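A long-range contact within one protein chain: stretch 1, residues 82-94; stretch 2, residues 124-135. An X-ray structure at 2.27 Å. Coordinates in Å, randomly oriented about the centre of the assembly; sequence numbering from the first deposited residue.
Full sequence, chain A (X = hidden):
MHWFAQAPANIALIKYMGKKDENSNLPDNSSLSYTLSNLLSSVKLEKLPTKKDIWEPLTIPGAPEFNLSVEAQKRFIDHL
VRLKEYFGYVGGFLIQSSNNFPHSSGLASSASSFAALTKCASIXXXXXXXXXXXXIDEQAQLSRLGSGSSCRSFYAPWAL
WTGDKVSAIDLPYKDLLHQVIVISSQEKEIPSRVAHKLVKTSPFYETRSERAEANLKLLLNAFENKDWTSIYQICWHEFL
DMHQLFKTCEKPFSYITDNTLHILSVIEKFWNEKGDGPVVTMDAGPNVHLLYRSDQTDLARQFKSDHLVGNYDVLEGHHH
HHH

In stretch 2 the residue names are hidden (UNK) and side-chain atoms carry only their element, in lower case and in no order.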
ATOM      1  N   ARG A  82      20.032  -5.361   6.680  1.00  9.63           N
ATOM      2  CA  ARG A  82      18.664  -4.909   6.870  1.00 11.02           C
ATOM      3  C   ARG A  82      17.820  -6.066   7.387  1.00  9.88           C
ATOM      4  O   ARG A  82      17.040  -5.907   8.328  1.00  9.72           O
ATOM      5  CB  ARG A  82      18.102  -4.392   5.532  1.00 12.55           C
ATOM      6  CG  ARG A  82      16.598  -4.127   5.513  1.00 14.59           C
ATOM      7  CD  ARG A  82      16.138  -3.572   4.155  1.00 14.72           C
ATOM      8  NE  ARG A  82      16.889  -2.372   3.802  1.00 15.24           N
ATOM      9  CZ  ARG A  82      17.697  -2.263   2.751  1.00 15.84           C
ATOM     10  NH1 ARG A  82      17.863  -3.284   1.916  1.00 14.94           N
ATOM     11  NH2 ARG A  82      18.377  -1.139   2.559  1.00 15.23           N
ATOM     12  N   LEU A  83      17.983  -7.233   6.777  1.00  8.61           N
ATOM     13  CA  LEU A  83      17.210  -8.400   7.186  1.00 10.37           C
ATOM     14  C   LEU A  83      17.602  -8.876   8.581  1.00  9.99           C
ATOM     15  O   LEU A  83      16.746  -9.252   9.375  1.00  9.19           O
ATOM     16  CB  LEU A  83      17.368  -9.531   6.155  1.00 10.10           C
ATOM     17  CG  LEU A  83      16.832  -9.167   4.763  1.00 13.58           C
ATOM     18  CD1 LEU A  83      17.079 -10.305   3.786  1.00 15.08           C
ATOM     19  CD2 LEU A  83      15.344  -8.860   4.850  1.00 13.71           C
ATOM     20  N   LYS A  84      18.893  -8.837   8.887  1.00  9.36           N
ATOM     21  CA  LYS A  84      19.358  -9.268  10.197  1.00 11.23           C
ATOM     22  C   LYS A  84      18.821  -8.355  11.291  1.00 13.23           C
ATOM     23  O   LYS A  84      18.453  -8.813  12.376  1.00 13.15           O
ATOM     24  CB  LYS A  84      20.886  -9.291  10.242  1.00 10.36           C
ATOM     25  CG  LYS A  84      21.507 -10.346   9.353  1.00  8.05           C
ATOM     26  CD  LYS A  84      23.006 -10.450   9.581  1.00 10.28           C
ATOM     27  CE  LYS A  84      23.726  -9.151   9.239  1.00  9.36           C
ATOM     28  NZ  LYS A  84      25.198  -9.332   9.357  1.00  8.59           N
ATOM     29  N   GLU A  85      18.772  -7.061  11.004  1.00 14.18           N
ATOM     30  CA  GLU A  85      18.263  -6.108  11.979  1.00 14.86           C
ATOM     31  C   GLU A  85      16.765  -6.323  12.182  1.00 14.48           C
ATOM     32  O   GLU A  85      16.258  -6.178  13.290  1.00 16.68           O
ATOM     33  CB  GLU A  85      18.550  -4.676  11.515  1.00 13.96           C
ATOM     34  CG  GLU A  85      20.027  -4.452  11.237  1.00 13.84           C
ATOM     35  CD  GLU A  85      20.342  -3.060  10.738  1.00 12.24           C
ATOM     36  OE1 GLU A  85      19.548  -2.505   9.944  1.00  9.81           O
ATOM     37  OE2 GLU A  85      21.399  -2.532  11.134  1.00 12.53           O
ATOM     38  N   TYR A  86      16.061  -6.684  11.115  1.00 14.28           N
ATOM     39  CA  TYR A  86      14.624  -6.925  11.217  1.00 14.98           C
ATOM     40  C   TYR A  86      14.369  -8.058  12.218  1.00 15.29           C
ATOM     41  O   TYR A  86      13.407  -8.018  12.980  1.00 14.81           O
ATOM     42  CB  TYR A  86      14.050  -7.299   9.844  1.00 15.88           C
ATOM     43  CG  TYR A  86      12.593  -7.718   9.864  1.00 17.77           C
ATOM     44  CD1 TYR A  86      11.573  -6.781  10.028  1.00 19.23           C
ATOM     45  CD2 TYR A  86      12.235  -9.058   9.714  1.00 18.83           C
ATOM     46  CE1 TYR A  86      10.226  -7.170  10.040  1.00 20.38           C
ATOM     47  CE2 TYR A  86      10.897  -9.461   9.725  1.00 21.20           C
ATOM     48  CZ  TYR A  86       9.897  -8.512   9.886  1.00 21.90           C
ATOM     49  OH  TYR A  86       8.577  -8.909   9.888  1.00 22.26           O
ATOM     50  N   PHE A  87      15.238  -9.067  12.204  1.00 14.85           N
ATOM     51  CA  PHE A  87      15.117 -10.206  13.114  1.00 14.54           C
ATOM     52  C   PHE A  87      15.873  -9.977  14.420  1.00 14.56           C
ATOM     53  O   PHE A  87      15.803 -10.801  15.329  1.00 15.87           O
ATOM     54  CB  PHE A  87      15.652 -11.478  12.446  1.00 12.91           C
ATOM     55  CG  PHE A  87      14.697 -12.109  11.470  1.00 12.19           C
ATOM     56  CD1 PHE A  87      13.822 -13.112  11.886  1.00 10.79           C
ATOM     57  CD2 PHE A  87      14.679 -11.711  10.137  1.00  9.46           C
ATOM     58  CE1 PHE A  87      12.945 -13.714  10.986  1.00 11.78           C
ATOM     59  CE2 PHE A  87      13.810 -12.303   9.229  1.00 11.50           C
ATOM     60  CZ  PHE A  87      12.940 -13.308   9.653  1.00 11.90           C
ATOM     61  N   GLY A  88      16.597  -8.864  14.509  1.00 15.47           N
ATOM     62  CA  GLY A  88      17.362  -8.569  15.713  1.00 14.73           C
ATOM     63  C   GLY A  88      18.529  -9.522  15.913  1.00 15.54           C
ATOM     64  O   GLY A  88      18.894  -9.850  17.040  1.00 15.33           O
ATOM     65  N   TYR A  89      19.126  -9.964  14.810  1.00 13.80           N
ATOM     66  CA  TYR A  89      20.250 -10.886  14.862  1.00 12.45           C
ATOM     67  C   TYR A  89      21.578 -10.163  14.712  1.00 13.82           C
ATOM     68  O   TYR A  89      21.677  -9.165  13.998  1.00 13.19           O
ATOM     69  CB  TYR A  89      20.130 -11.916  13.742  1.00 11.27           C
ATOM     70  CG  TYR A  89      21.244 -12.934  13.709  1.00  8.31           C
ATOM     71  CD1 TYR A  89      21.204 -14.062  14.528  1.00  8.40           C
ATOM     72  CD2 TYR A  89      22.319 -12.796  12.832  1.00  9.91           C
ATOM     73  CE1 TYR A  89      22.190 -15.032  14.471  1.00  8.02           C
ATOM     74  CE2 TYR A  89      23.331 -13.774  12.766  1.00  9.30           C
ATOM     75  CZ  TYR A  89      23.250 -14.888  13.590  1.00  9.67           C
ATOM     76  OH  TYR A  89      24.212 -15.874  13.526  1.00 10.30           O
ATOM     77  N   VAL A  90      22.602 -10.681  15.381  1.00 13.91           N
ATOM     78  CA  VAL A  90      23.935 -10.103  15.301  1.00 14.22           C
ATOM     79  C   VAL A  90      24.894 -11.219  14.909  1.00 12.73           C
ATOM     80  O   VAL A  90      25.030 -12.204  15.630  1.00 13.98           O
ATOM     81  CB  VAL A  90      24.389  -9.507  16.652  1.00 16.62           C
ATOM     82  CG1 VAL A  90      25.801  -8.913  16.512  1.00 16.20           C
ATOM     83  CG2 VAL A  90      23.404  -8.427  17.109  1.00 15.70           C
ATOM     84  N   GLY A  91      25.548 -11.068  13.764  1.00 11.51           N
ATOM     85  CA  GLY A  91      26.478 -12.085  13.300  1.00 10.20           C
ATOM     86  C   GLY A  91      26.632 -11.976  11.797  1.00 12.22           C
ATOM     87  O   GLY A  91      25.704 -11.543  11.109  1.00 11.61           O
ATOM     88  N   GLY A  92      27.795 -12.363  11.280  1.00 12.53           N
ATOM     89  CA  GLY A  92      28.029 -12.272   9.849  1.00 11.50           C
ATOM     90  C   GLY A  92      27.734 -13.556   9.099  1.00 12.34           C
ATOM     91  O   GLY A  92      27.654 -14.629   9.694  1.00 14.76           O
ATOM     92  N   PHE A  93      27.579 -13.442   7.785  1.00 11.62           N
ATOM     93  CA  PHE A  93      27.289 -14.588   6.933  1.00 10.95           C
ATOM     94  C   PHE A  93      28.134 -14.537   5.669  1.00 11.59           C
ATOM     95  O   PHE A  93      28.474 -13.450   5.185  1.00 14.02           O
ATOM     96  CB  PHE A  93      25.818 -14.577   6.500  1.00  9.76           C
ATOM     97  CG  PHE A  93      24.853 -14.965   7.580  1.00 11.87           C
ATOM     98  CD1 PHE A  93      24.564 -16.308   7.823  1.00 11.29           C
ATOM     99  CD2 PHE A  93      24.228 -13.990   8.356  1.00  8.69           C
ATOM    100  CE1 PHE A  93      23.661 -16.678   8.828  1.00 13.42           C
ATOM    101  CE2 PHE A  93      23.327 -14.346   9.364  1.00 11.82           C
ATOM    102  CZ  PHE A  93      23.042 -15.696   9.600  1.00 12.07           C
ATOM    103  N   LEU A  94      28.483 -15.708   5.151  1.00  8.73           N
ATOM    104  CA  LEU A  94      29.203 -15.798   3.897  1.00  8.95           C
ATOM    105  C   LEU A  94      28.037 -15.929   2.924  1.00  9.35           C
ATOM    106  O   LEU A  94      27.199 -16.811   3.078  1.00 11.24           O
ATOM    107  CB  LEU A  94      30.078 -17.054   3.839  1.00  8.23           C
ATOM    108  CG  LEU A  94      30.678 -17.395   2.464  1.00 10.70           C
ATOM    109  CD1 LEU A  94      31.548 -16.258   1.973  1.00  8.71           C
ATOM    110  CD2 LEU A  94      31.500 -18.678   2.557  1.00  9.29           C
ATOM    111  N   UNK A 124      17.003 -18.694   7.373  1.00  8.85           N
ATOM    112  CA  UNK A 124      18.153 -18.713   8.264  1.00  8.77           C
ATOM    113  C   UNK A 124      17.919 -17.934   9.559  1.00 10.54           C
ATOM    114  O   UNK A 124      18.126 -18.456  10.648  1.00 12.66           O
ATOM    115  c   UNK A 124      19.363 -18.147   7.546  1.00  6.47           C
ATOM    116  N   UNK A 125      17.486 -16.686   9.434  1.00 11.03           N
ATOM    117  CA  UNK A 125      17.267 -15.838  10.597  1.00 11.63           C
ATOM    118  C   UNK A 125      16.111 -16.290  11.478  1.00 13.32           C
ATOM    119  O   UNK A 125      16.126 -16.079  12.694  1.00 14.49           O
ATOM    120  c   UNK A 125      18.357 -13.845   9.474  1.00  9.63           C
ATOM    121  c   UNK A 125      17.086 -14.385  10.143  1.00 10.44           C
ATOM    122  c   UNK A 125      19.492 -13.868  10.494  1.00 10.22           C
ATOM    123  c   UNK A 125      18.142 -12.430   8.940  1.00  9.62           C
ATOM    124  N   UNK A 126      15.119 -16.922  10.861  1.00 13.91           N
ATOM    125  CA  UNK A 126      13.966 -17.443  11.576  1.00 14.01           C
ATOM    126  C   UNK A 126      14.412 -18.572  12.522  1.00 14.22           C
ATOM    127  O   UNK A 126      14.084 -18.566  13.708  1.00 14.03           O
ATOM    128  c   UNK A 126      12.939 -17.977  10.573  1.00 14.25           C
ATOM    129  o   UNK A 126      11.779 -18.455  11.227  1.00 21.04           O
ATOM    130  N   UNK A 127      15.172 -19.528  11.996  1.00 13.88           N
ATOM    131  CA  UNK A 127      15.648 -20.655  12.798  1.00 14.00           C
ATOM    132  C   UNK A 127      16.706 -20.255  13.832  1.00 14.07           C
ATOM    133  O   UNK A 127      16.779 -20.848  14.905  1.00 14.13           O
ATOM    134  c   UNK A 127      15.256 -22.266  10.831  1.00 12.03           C
ATOM    135  c   UNK A 127      15.876 -23.332   9.942  1.00 12.61           C
ATOM    136  c   UNK A 127      16.220 -21.758  11.893  1.00 12.75           C
ATOM    137  o   UNK A 127      15.132 -24.020   9.206  1.00 11.94           O
ATOM    138  o   UNK A 127      17.112 -23.474   9.975  1.00 13.40           O
ATOM    139  N   UNK A 128      17.525 -19.259  13.510  1.00 13.36           N
ATOM    140  CA  UNK A 128      18.572 -18.814  14.424  1.00 13.89           C
ATOM    141  C   UNK A 128      18.057 -18.013  15.612  1.00 15.29           C
ATOM    142  O   UNK A 128      18.615 -18.084  16.704  1.00 15.96           O
ATOM    143  c   UNK A 128      20.663 -18.758  12.894  1.00 13.40           C
ATOM    144  c   UNK A 128      21.429 -17.833  11.960  1.00  9.22           C
ATOM    145  c   UNK A 128      19.609 -17.972  13.679  1.00 13.08           C
ATOM    146  c   UNK A 128      21.602 -19.451  13.880  1.00 12.17           C
ATOM    147  N   UNK A 129      16.992 -17.254  15.399  1.00 15.69           N
ATOM    148  CA  UNK A 129      16.429 -16.424  16.454  1.00 16.88           C
ATOM    149  C   UNK A 129      15.180 -17.031  17.086  1.00 19.05           C
ATOM    150  O   UNK A 129      14.670 -16.517  18.078  1.00 18.89           O
ATOM    151  c   UNK A 129      16.063 -15.039  15.904  1.00 16.27           C
ATOM    152  c   UNK A 129      17.296 -14.346  15.348  1.00 15.67           C
ATOM    153  o   UNK A 129      15.093 -15.188  14.858  1.00 14.38           O
ATOM    154  N   UNK A 130      14.696 -18.124  16.504  1.00 20.74           N
ATOM    155  CA  UNK A 130      13.496 -18.798  16.988  1.00 22.16           C
ATOM    156  C   UNK A 130      12.251 -17.938  16.817  1.00 22.95           C
ATOM    157  O   UNK A 130      11.306 -18.037  17.594  1.00 24.67           O
ATOM    158  n   UNK A 130      13.901 -22.032  20.474  1.00 29.53           N
ATOM    159  c   UNK A 130      14.549 -20.929  20.095  1.00 28.34           C
ATOM    160  o   UNK A 130      15.232 -20.258  20.871  1.00 29.69           O
ATOM    161  c   UNK A 130      14.407 -20.525  18.639  1.00 26.12           C
ATOM    162  c   UNK A 130      13.653 -19.215  18.454  1.00 23.06           C
ATOM    163  N   UNK A 131      12.263 -17.088  15.794  1.00 24.42           N
ATOM    164  CA  UNK A 131      11.129 -16.223  15.487  1.00 24.14           C
ATOM    165  C   UNK A 131      10.341 -16.911  14.377  1.00 23.64           C
ATOM    166  O   UNK A 131      10.867 -17.777  13.673  1.00 23.95           O
ATOM    167  c   UNK A 131      11.603 -14.860  14.978  1.00 26.79           C
ATOM    168  c   UNK A 131      11.968 -13.611  17.144  1.00 35.38           C
ATOM    169  c   UNK A 131      12.951 -12.744  17.932  1.00 36.62           C
ATOM    170  n   UNK A 131      13.387 -11.533  17.170  1.00 34.96           N
ATOM    171  c   UNK A 131      12.604 -14.132  15.869  1.00 31.98           C
ATOM    172  N   UNK A 132       9.068 -16.537  14.198  1.00 22.14           N
ATOM    173  CA  UNK A 132       8.280 -17.170  13.139  1.00 20.67           C
ATOM    174  C   UNK A 132       8.766 -16.681  11.781  1.00 19.77           C
ATOM    175  O   UNK A 132       9.279 -15.566  11.665  1.00 18.44           O
ATOM    176  c   UNK A 132       6.863 -16.696  13.442  1.00 22.27           C
ATOM    177  c   UNK A 132       7.099 -15.306  13.957  1.00 21.30           C
ATOM    178  c   UNK A 132       8.282 -15.501  14.892  1.00 22.47           C
ATOM    179  N   UNK A 133       8.620 -17.516  10.760  1.00 16.54           N
ATOM    180  CA  UNK A 133       9.031 -17.140   9.417  1.00 14.13           C
ATOM    181  C   UNK A 133       8.017 -16.125   8.884  1.00 13.98           C
ATOM    182  O   UNK A 133       6.812 -16.303   9.040  1.00 13.24           O
ATOM    183  c   UNK A 133       9.049 -18.363   8.513  1.00 11.51           C
ATOM    184  c   UNK A 133      10.905 -17.825   6.948  1.00  7.52           C
ATOM    185  c   UNK A 133       9.411 -18.086   7.058  1.00 11.37           C
ATOM    186  c   UNK A 133       9.020 -19.284   6.210  1.00 10.13           C
ATOM    187  N   UNK A 134       8.494 -15.040   8.255  1.00 13.04           N
ATOM    188  CA  UNK A 134       7.571 -14.030   7.724  1.00 10.57           C
ATOM    189  C   UNK A 134       6.743 -14.571   6.556  1.00 10.24           C
ATOM    190  O   UNK A 134       7.209 -15.412   5.780  1.00  9.12           O
ATOM    191  c   UNK A 134       9.895 -14.621   8.068  1.00 11.36           C
ATOM    192  c   UNK A 134       9.764 -13.128   8.069  1.00 13.11           C
ATOM    193  c   UNK A 134       8.503 -12.897   7.281  1.00 10.25           C
ATOM    194  N   UNK A 135       5.516 -14.082   6.436  1.00  9.48           N
ATOM    195  CA  UNK A 135       4.633 -14.498   5.355  1.00  9.49           C
ATOM    196  C   UNK A 135       5.246 -14.083   4.022  1.00  9.90           C
ATOM    197  O   UNK A 135       6.229 -13.344   3.982  1.00  9.20           O
ATOM    198  c   UNK A 135       3.278 -13.818   5.495  1.00  9.08           C
ATOM    199  o   UNK A 135       3.428 -12.418   5.328  1.00 10.50           O
TER

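Position 124 carries a single carbon directed toward stretch 1 yet in contact with none of it: an alanine, Ala124, directly before the residue that packs most heavily here.

Position 125 has four carbons, forked at the second, with no heteroatom. Its CB lies over the face of the Phe87 ring, 3.7 Å from the centroid, and its fork reaches Leu83, Lys84, Tyr89 and Phe93. It is Leu125, m/t; its CD1 sits 3.6 Å from Lys84 CA, and its CD2 lies 3.8 Å from Tyr89 CG and 4.0 Å from Phe93 CE2, so the two branches serve different walls of one pocket.

Position 126 shows one carbon and one oxygen, with CB pointing away: Ser126. Its OG turns back to its own chain, donating to the O of position 131 at 2.7 Å, which ties the helix end to the loop.

Position 127 has three carbons, the last bearing two oxygens, and is out of reach: Glu127, exposed.

At position 128, four carbons again fork at the second, and one terminal carbon meets the edge of the Phe93 ring and the Tyr89 phenol. This is Leu128; CD1 is 3.6 Å from Phe93 CZ and 3.7 Å from Tyr89 OH.

Position 129 has a CB bearing one oxygen and one carbon, and the terminal carbon approaches the Tyr89 ring. This is Thr129, whose CG2 lies 4.0 Å from Tyr89 CD1; it closes the helix.

Position 130 has three carbons, the third carrying oxygen and nitrogen, and touches nothing opposite. Gln130, with positive phi, turns the chain out of the helix.

Position 131 has four carbons in a row ending in nitrogen: Lys131. NZ donates to Phe87 O at 3.1 Å, while CB lies at the edge of the Phe87 ring.

At position 132, three carbons close a ring onto the backbone N: Pro132, exposed, whose O is 4.2 Å from Phe87 CE1.

Position 133 has four carbons, forked at the second, with CB pointing away: Leu133, exposed.

Position 134 is another three-carbon ring closed onto N, against two aromatics: Pro134. CG is 3.6 Å from Phe87 CZ and 4.2 Å from Tyr86 CE2.

Position 135 has one carbon and one oxygen, beyond reach of stretch 1. Ser135 caps the helix that follows.

The contact is an exchange of knobs. Phe87, at the end of its helix, enters a cup formed by Leu125, Thr129, Lys131 and Pro134; Leu125 in turn enters the pocket of stretch 1. The helices cross at −33°, their axes 10.1 Å apart, and one polar bond, from Lys131 to a carbonyl at the helix end, supplements this largely apolar packing.

Stretch 2, residues 124-135: ALSELTQKPLPS
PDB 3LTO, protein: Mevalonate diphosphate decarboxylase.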